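PDB 6R2M: glycoside transferase from Listeria monocytogenes, which is an extracellular glycoside hydrolase that probably acts on exopolysaccharide. Local coordinates for residues A[231-245]-A[258-272]. Sequence-based numbering, arbitrary orientation.
Sequences DNFLQTELASKGKVY and ENESTAVYAFLTQYF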
loop_
_atom_site.group_PDB
_atom_site.type_symbol
_atom_site.label_atom_id
_atom_site.label_comp_id
_atom_site.label_asym_id
_atom_site.label_seq_id
_atom_site.Cartn_x
_atom_site.Cartn_y
_atom_site.Cartn_z
ATOM N N ASP A 231 -16.710 -2.478 10.440
ATOM C CA ASP A 231 -16.040 -2.917 11.655
ATOM C C ASP A 231 -16.786 -4.083 12.279
ATOM O O ASP A 231 -16.167 -5.070 12.688
ATOM C CB ASP A 231 -15.915 -1.761 12.644
ATOM C CG ASP A 231 -15.007 -2.089 13.816
ATOM O OD1 ASP A 231 -13.809 -2.336 13.593
ATOM O OD2 ASP A 231 -15.495 -2.108 14.966
ATOM N N ASN A 232 -18.124 -4.019 12.292
ATOM C CA ASN A 232 -18.905 -5.113 12.852
ATOM C C ASN A 232 -18.736 -6.390 12.038
ATOM O O ASN A 232 -18.636 -7.485 12.606
ATOM C CB ASN A 232 -20.380 -4.737 12.924
ATOM C CG ASN A 232 -21.252 -5.921 13.281
ATOM O OD1 ASN A 232 -21.941 -6.479 12.424
ATOM N ND2 ASN A 232 -21.208 -6.327 14.547
ATOM N N PHE A 233 -18.694 -6.280 10.711
ATOM C CA PHE A 233 -18.451 -7.465 9.900
ATOM C C PHE A 233 -17.136 -8.126 10.302
ATOM O O PHE A 233 -17.067 -9.343 10.477
ATOM C CB PHE A 233 -18.431 -7.097 8.415
ATOM C CG PHE A 233 -18.141 -8.264 7.525
ATOM C CD1 PHE A 233 -19.119 -9.188 7.250
ATOM C CD2 PHE A 233 -16.879 -8.434 6.973
ATOM C CE1 PHE A 233 -18.854 -10.282 6.433
ATOM C CE2 PHE A 233 -16.607 -9.525 6.148
ATOM C CZ PHE A 233 -17.598 -10.442 5.884
ATOM N N LEU A 234 -16.076 -7.335 10.446
ATOM C CA LEU A 234 -14.786 -7.902 10.829
ATOM C C LEU A 234 -14.876 -8.599 12.174
ATOM O O LEU A 234 -14.377 -9.719 12.341
ATOM C CB LEU A 234 -13.713 -6.807 10.861
ATOM C CG LEU A 234 -13.342 -6.124 9.544
ATOM C CD1 LEU A 234 -12.286 -5.060 9.794
ATOM C CD2 LEU A 234 -12.856 -7.120 8.498
ATOM N N GLN A 235 -15.515 -7.947 13.151
ATOM C CA GLN A 235 -15.609 -8.523 14.487
ATOM C C GLN A 235 -16.388 -9.829 14.475
ATOM O O GLN A 235 -15.992 -10.803 15.133
ATOM C CB GLN A 235 -16.241 -7.515 15.450
ATOM C CG GLN A 235 -15.291 -6.384 15.840
ATOM C CD GLN A 235 -15.984 -5.280 16.614
ATOM O OE1 GLN A 235 -17.193 -5.335 16.841
ATOM N NE2 GLN A 235 -15.220 -4.268 17.021
ATOM N N THR A 236 -17.496 -9.882 13.729
ATOM C CA THR A 236 -18.322 -11.086 13.755
ATOM C C THR A 236 -17.681 -12.233 12.976
ATOM O O THR A 236 -17.854 -13.401 13.345
ATOM C CB THR A 236 -19.728 -10.790 13.225
ATOM O OG1 THR A 236 -19.665 -10.385 11.847
ATOM C CG2 THR A 236 -20.392 -9.693 14.048
ATOM N N GLU A 237 -16.925 -11.932 11.917
ATOM C CA GLU A 237 -16.161 -12.975 11.235
ATOM C C GLU A 237 -15.111 -13.570 12.166
ATOM O O GLU A 237 -14.995 -14.796 12.292
ATOM C CB GLU A 237 -15.495 -12.414 9.973
ATOM C CG GLU A 237 -16.422 -12.253 8.785
ATOM C CD GLU A 237 -17.005 -13.580 8.324
ATOM O OE1 GLU A 237 -16.335 -14.324 7.562
ATOM O OE2 GLU A 237 -18.142 -13.880 8.742
ATOM N N LEU A 238 -14.342 -12.714 12.847
ATOM C CA LEU A 238 -13.315 -13.224 13.756
ATOM C C LEU A 238 -13.932 -14.031 14.893
ATOM O O LEU A 238 -13.426 -15.103 15.257
ATOM C CB LEU A 238 -12.496 -12.065 14.310
ATOM C CG LEU A 238 -11.346 -11.604 13.423
ATOM C CD1 LEU A 238 -10.665 -10.414 14.081
ATOM C CD2 LEU A 238 -10.349 -12.739 13.166
ATOM N N ALA A 239 -15.032 -13.537 15.462
ATOM C CA ALA A 239 -15.660 -14.233 16.582
ATOM C C ALA A 239 -16.256 -15.567 16.157
ATOM O O ALA A 239 -16.188 -16.550 16.910
ATOM C CB ALA A 239 -16.737 -13.348 17.206
ATOM N N SER A 240 -16.852 -15.632 14.969
ATOM C CA SER A 240 -17.553 -16.850 14.582
ATOM C C SER A 240 -16.654 -17.853 13.877
ATOM O O SER A 240 -16.858 -19.063 14.025
ATOM C CB SER A 240 -18.757 -16.522 13.689
ATOM O OG SER A 240 -18.357 -15.935 12.459
ATOM N N LYS A 241 -15.649 -17.384 13.138
ATOM C CA LYS A 241 -14.809 -18.258 12.337
ATOM C C LYS A 241 -13.352 -18.266 12.763
ATOM O O LYS A 241 -12.618 -19.177 12.359
ATOM C CB LYS A 241 -14.891 -17.863 10.856
ATOM C CG LYS A 241 -16.316 -17.942 10.298
ATOM C CD LYS A 241 -16.465 -17.190 8.996
ATOM C CE LYS A 241 -17.935 -17.081 8.595
ATOM N NZ LYS A 241 -18.097 -16.618 7.185
ATOM N N GLY A 242 -12.916 -17.300 13.564
ATOM C CA GLY A 242 -11.506 -17.203 13.875
ATOM C C GLY A 242 -10.644 -16.846 12.690
ATOM O O GLY A 242 -9.432 -17.074 12.720
ATOM N N LYS A 243 -11.243 -16.296 11.637
ATOM C CA LYS A 243 -10.549 -15.945 10.406
ATOM C C LYS A 243 -11.280 -14.778 9.767
ATOM O O LYS A 243 -12.447 -14.511 10.066
ATOM C CB LYS A 243 -10.508 -17.095 9.394
ATOM C CG LYS A 243 -9.839 -18.374 9.854
ATOM C CD LYS A 243 -9.963 -19.428 8.756
ATOM C CE LYS A 243 -9.258 -20.711 9.133
ATOM N NZ LYS A 243 -9.313 -21.679 8.006
ATOM N N VAL A 244 -10.593 -14.113 8.842
ATOM C CA VAL A 244 -11.229 -13.233 7.871
ATOM C C VAL A 244 -10.754 -13.684 6.498
ATOM O O VAL A 244 -9.551 -13.852 6.277
ATOM C CB VAL A 244 -10.902 -11.748 8.122
ATOM C CG1 VAL A 244 -11.502 -10.869 7.016
ATOM C CG2 VAL A 244 -11.420 -11.291 9.497
ATOM N N TYR A 245 -11.689 -13.941 5.597
ATOM C CA TYR A 245 -11.317 -14.547 4.331
ATOM C C TYR A 245 -10.882 -13.494 3.318
ATOM O O TYR A 245 -11.136 -12.296 3.479
ATOM C CB TYR A 245 -12.481 -15.383 3.806
ATOM C CG TYR A 245 -12.712 -16.585 4.692
ATOM C CD1 TYR A 245 -11.857 -17.669 4.636
ATOM C CD2 TYR A 245 -13.755 -16.610 5.606
ATOM C CE1 TYR A 245 -12.055 -18.776 5.457
ATOM C CE2 TYR A 245 -13.964 -17.714 6.423
ATOM C CZ TYR A 245 -13.109 -18.785 6.343
ATOM O OH TYR A 245 -13.310 -19.878 7.160
ATOM N N GLU A 258 -12.567 -20.554 0.942
ATOM C CA GLU A 258 -11.969 -20.410 2.263
ATOM C C GLU A 258 -10.528 -19.919 2.202
ATOM O O GLU A 258 -9.838 -19.925 3.229
ATOM C CB GLU A 258 -12.089 -21.724 3.044
ATOM C CG GLU A 258 -13.562 -22.046 3.300
ATOM C CD GLU A 258 -13.799 -23.022 4.441
ATOM O OE1 GLU A 258 -12.835 -23.394 5.134
ATOM O OE2 GLU A 258 -14.971 -23.417 4.643
ATOM N N ASN A 259 -10.083 -19.418 1.048
ATOM C CA ASN A 259 -8.733 -18.871 0.967
ATOM C C ASN A 259 -8.566 -17.666 1.888
ATOM O O ASN A 259 -9.439 -16.794 1.978
ATOM C CB ASN A 259 -8.408 -18.465 -0.475
ATOM C CG ASN A 259 -8.174 -19.657 -1.376
ATOM O OD1 ASN A 259 -8.377 -20.804 -0.970
ATOM N ND2 ASN A 259 -7.769 -19.392 -2.614
ATOM N N GLU A 260 -7.444 -17.626 2.582
ATOM C CA GLU A 260 -7.066 -16.468 3.381
ATOM C C GLU A 260 -5.988 -15.677 2.649
ATOM O O GLU A 260 -5.355 -16.173 1.714
ATOM C CB GLU A 260 -6.575 -16.905 4.761
ATOM C CG GLU A 260 -7.690 -17.415 5.672
ATOM C CD GLU A 260 -7.158 -18.239 6.848
ATOM O OE1 GLU A 260 -6.911 -19.446 6.653
ATOM O OE2 GLU A 260 -6.958 -17.675 7.954
ATOM N N SER A 261 -5.794 -14.428 3.073
ATOM C CA SER A 261 -4.839 -13.525 2.439
ATOM C C SER A 261 -3.848 -13.014 3.470
ATOM O O SER A 261 -4.250 -12.487 4.510
ATOM C CB SER A 261 -5.539 -12.338 1.786
ATOM O OG SER A 261 -4.629 -11.241 1.632
ATOM N N THR A 262 -2.555 -13.177 3.176
ATOM C CA THR A 262 -1.527 -12.622 4.052
ATOM C C THR A 262 -1.683 -11.112 4.197
ATOM O O THR A 262 -1.655 -10.578 5.312
ATOM C CB THR A 262 -0.150 -12.983 3.509
ATOM O OG1 THR A 262 0.006 -14.404 3.544
ATOM C CG2 THR A 262 0.938 -12.350 4.355
ATOM N N ALA A 263 -1.857 -10.404 3.073
ATOM C CA ALA A 263 -1.982 -8.951 3.144
ATOM C C ALA A 263 -3.196 -8.529 3.967
ATOM O O ALA A 263 -3.125 -7.551 4.720
ATOM C CB ALA A 263 -2.039 -8.351 1.740
ATOM N N VAL A 264 -4.304 -9.270 3.860
ATOM C CA VAL A 264 -5.494 -8.956 4.649
ATOM C C VAL A 264 -5.192 -9.031 6.135
ATOM O O VAL A 264 -5.596 -8.160 6.908
ATOM C CB VAL A 264 -6.655 -9.883 4.261
ATOM C CG1 VAL A 264 -7.762 -9.782 5.314
ATOM C CG2 VAL A 264 -7.185 -9.463 2.906
ATOM N N TYR A 265 -4.454 -10.057 6.566
ATOM C CA TYR A 265 -4.132 -10.114 7.992
ATOM C C TYR A 265 -3.126 -9.043 8.396
ATOM O O TYR A 265 -3.197 -8.531 9.524
ATOM C CB TYR A 265 -3.614 -11.500 8.361
ATOM C CG TYR A 265 -4.723 -12.531 8.407
ATOM C CD1 TYR A 265 -5.928 -12.244 9.041
ATOM C CD2 TYR A 265 -4.559 -13.789 7.836
ATOM C CE1 TYR A 265 -6.960 -13.179 9.086
ATOM C CE2 TYR A 265 -5.585 -14.746 7.888
ATOM C CZ TYR A 265 -6.781 -14.424 8.519
ATOM O OH TYR A 265 -7.791 -15.361 8.576
ATOM N N ALA A 266 -2.190 -8.680 7.511
ATOM C CA ALA A 266 -1.288 -7.580 7.839
ATOM C C ALA A 266 -2.063 -6.280 8.019
ATOM O O ALA A 266 -1.863 -5.550 9.003
ATOM C CB ALA A 266 -0.222 -7.426 6.753
ATOM N N PHE A 267 -3.005 -6.004 7.115
ATOM C CA PHE A 267 -3.763 -4.761 7.218
ATOM C C PHE A 267 -4.773 -4.805 8.359
ATOM O O PHE A 267 -5.013 -3.772 8.982
ATOM C CB PHE A 267 -4.456 -4.456 5.899
ATOM C CG PHE A 267 -3.501 -4.194 4.772
ATOM C CD1 PHE A 267 -2.203 -3.791 5.022
ATOM C CD2 PHE A 267 -3.901 -4.378 3.464
ATOM C CE1 PHE A 267 -1.318 -3.567 3.979
ATOM C CE2 PHE A 267 -3.039 -4.151 2.416
ATOM C CZ PHE A 267 -1.728 -3.743 2.673
ATOM N N LEU A 268 -5.357 -5.976 8.656
ATOM C CA LEU A 268 -6.209 -6.095 9.843
ATOM C C LEU A 268 -5.433 -5.797 11.116
ATOM O O LEU A 268 -5.945 -5.130 12.024
ATOM C CB LEU A 268 -6.803 -7.495 9.932
ATOM C CG LEU A 268 -8.047 -7.752 9.112
ATOM C CD1 LEU A 268 -8.266 -9.245 9.039
ATOM C CD2 LEU A 268 -9.229 -7.064 9.793
ATOM N N THR A 269 -4.214 -6.326 11.225
ATOM C CA THR A 269 -3.396 -6.076 12.398
ATOM C C THR A 269 -3.129 -4.585 12.561
ATOM O O THR A 269 -3.300 -4.032 13.654
ATOM C CB THR A 269 -2.109 -6.886 12.281
ATOM O OG1 THR A 269 -2.466 -8.277 12.252
ATOM C CG2 THR A 269 -1.182 -6.616 13.454
ATOM N N GLN A 270 -2.768 -3.908 11.460
ATOM C CA GLN A 270 -2.576 -2.458 11.486
ATOM C C GLN A 270 -3.858 -1.729 11.873
ATOM O O GLN A 270 -3.828 -0.783 12.669
ATOM C CB GLN A 270 -2.104 -1.956 10.120
ATOM C CG GLN A 270 -0.780 -2.534 9.684
ATOM C CD GLN A 270 -0.436 -2.170 8.245
ATOM O OE1 GLN A 270 -0.838 -1.125 7.741
ATOM N NE2 GLN A 270 0.304 -3.046 7.577
ATOM N N TYR A 271 -4.988 -2.163 11.318
ATOM C CA TYR A 271 -6.265 -1.503 11.565
ATOM C C TYR A 271 -6.697 -1.657 13.020
ATOM O O TYR A 271 -7.124 -0.686 13.667
ATOM C CB TYR A 271 -7.309 -2.096 10.615
ATOM C CG TYR A 271 -8.762 -1.778 10.929
ATOM C CD1 TYR A 271 -9.361 -0.635 10.413
ATOM C CD2 TYR A 271 -9.535 -2.643 11.704
ATOM C CE1 TYR A 271 -10.690 -0.358 10.655
ATOM C CE2 TYR A 271 -10.864 -2.369 11.966
ATOM C CZ TYR A 271 -11.430 -1.226 11.443
ATOM O OH TYR A 271 -12.752 -0.963 11.712
ATOM N N PHE A 272 -6.590 -2.872 13.561
ATOM C CA PHE A 272 -7.004 -3.073 14.942
ATOM C C PHE A 272 -6.092 -2.317 15.896
ATOM O O PHE A 272 -6.561 -1.758 16.888
ATOM C CB PHE A 272 -7.028 -4.573 15.260
ATOM C CG PHE A 272 -8.228 -5.282 14.711
ATOM C CD1 PHE A 272 -9.480 -4.681 14.748
ATOM C CD2 PHE A 272 -8.112 -6.553 14.152
ATOM C CE1 PHE A 272 -10.597 -5.353 14.254
ATOM C CE2 PHE A 272 -9.225 -7.217 13.666
ATOM C CZ PHE A 272 -10.466 -6.612 13.707
HETATM O O HOH W 1 -8.760 -21.127 5.341
HETATM O O HOH W 2 -11.555 -22.016 6.817
HETATM O O HOH W 3 -7.251 -13.211 5.207
HETATM O O HOH W 4 -16.248 -21.018 6.737
#
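Leu234 and Leu268 meet through their methyl branches, CD1 of the former 3.7 Å from CD2 of the latter, and set the theme of this contact: side chains bridge helices 231-241 and 262-272, whose axes approach to 12.9 Å with 115° between their N-to-C directions, whereas the chain after the first helix runs close to the chain before the second (Tyr245 CA to Glu260 CA, 4.8 Å). Leu234 CD1 also touches Tyr271 CE2. Leu238 pushes CD1 to within 3.5 Å of Phe272 CE2. Val244, just past the helix end at Gly242, packs CB and CG2 on Leu268 CD1.

Buried hydrogen bonds flank this apolar layer. Tyr271 OH donates to Asp231 OD1 over 2.6 Å, on the anti side of that oxygen and 32° out of the carboxylate plane; Asp231 places CG anti to the backbone N (chi1 -170°), bringing its carboxylate to the edge of the tyrosine ring. Gln277 gives OD1 a second bond. Tyr265 OH accepts from Val244 N at 3.1 Å and donates to the anti lone pair of Glu260 OE2, which also forms a salt bridge with Lys290 at the end of helix 278-290.

Charge and water close the outer end. The extended Lys243 chain crosses Glu260 at about a right angle, ending in a long salt bridge (NZ to OE1, 3.5 Å), reinforced by a water that also binds Glu258 O. A second water links Lys243 NZ, Tyr245 OH and Glu258 OE1, while Tyr245 turns its ring edge toward Glu258 O and Asn259 O. A third joins the backbones, donating to Val244 O and accepting from Ser261 N; Ser261 N-caps helix 262-274, its OG accepting from Val264 N.

Two consecutive helices of a largely helical chain thus pack through a leucine and aromatic layer, covered by helices 278-290 and 209-223, with strand 247-249 on their connection.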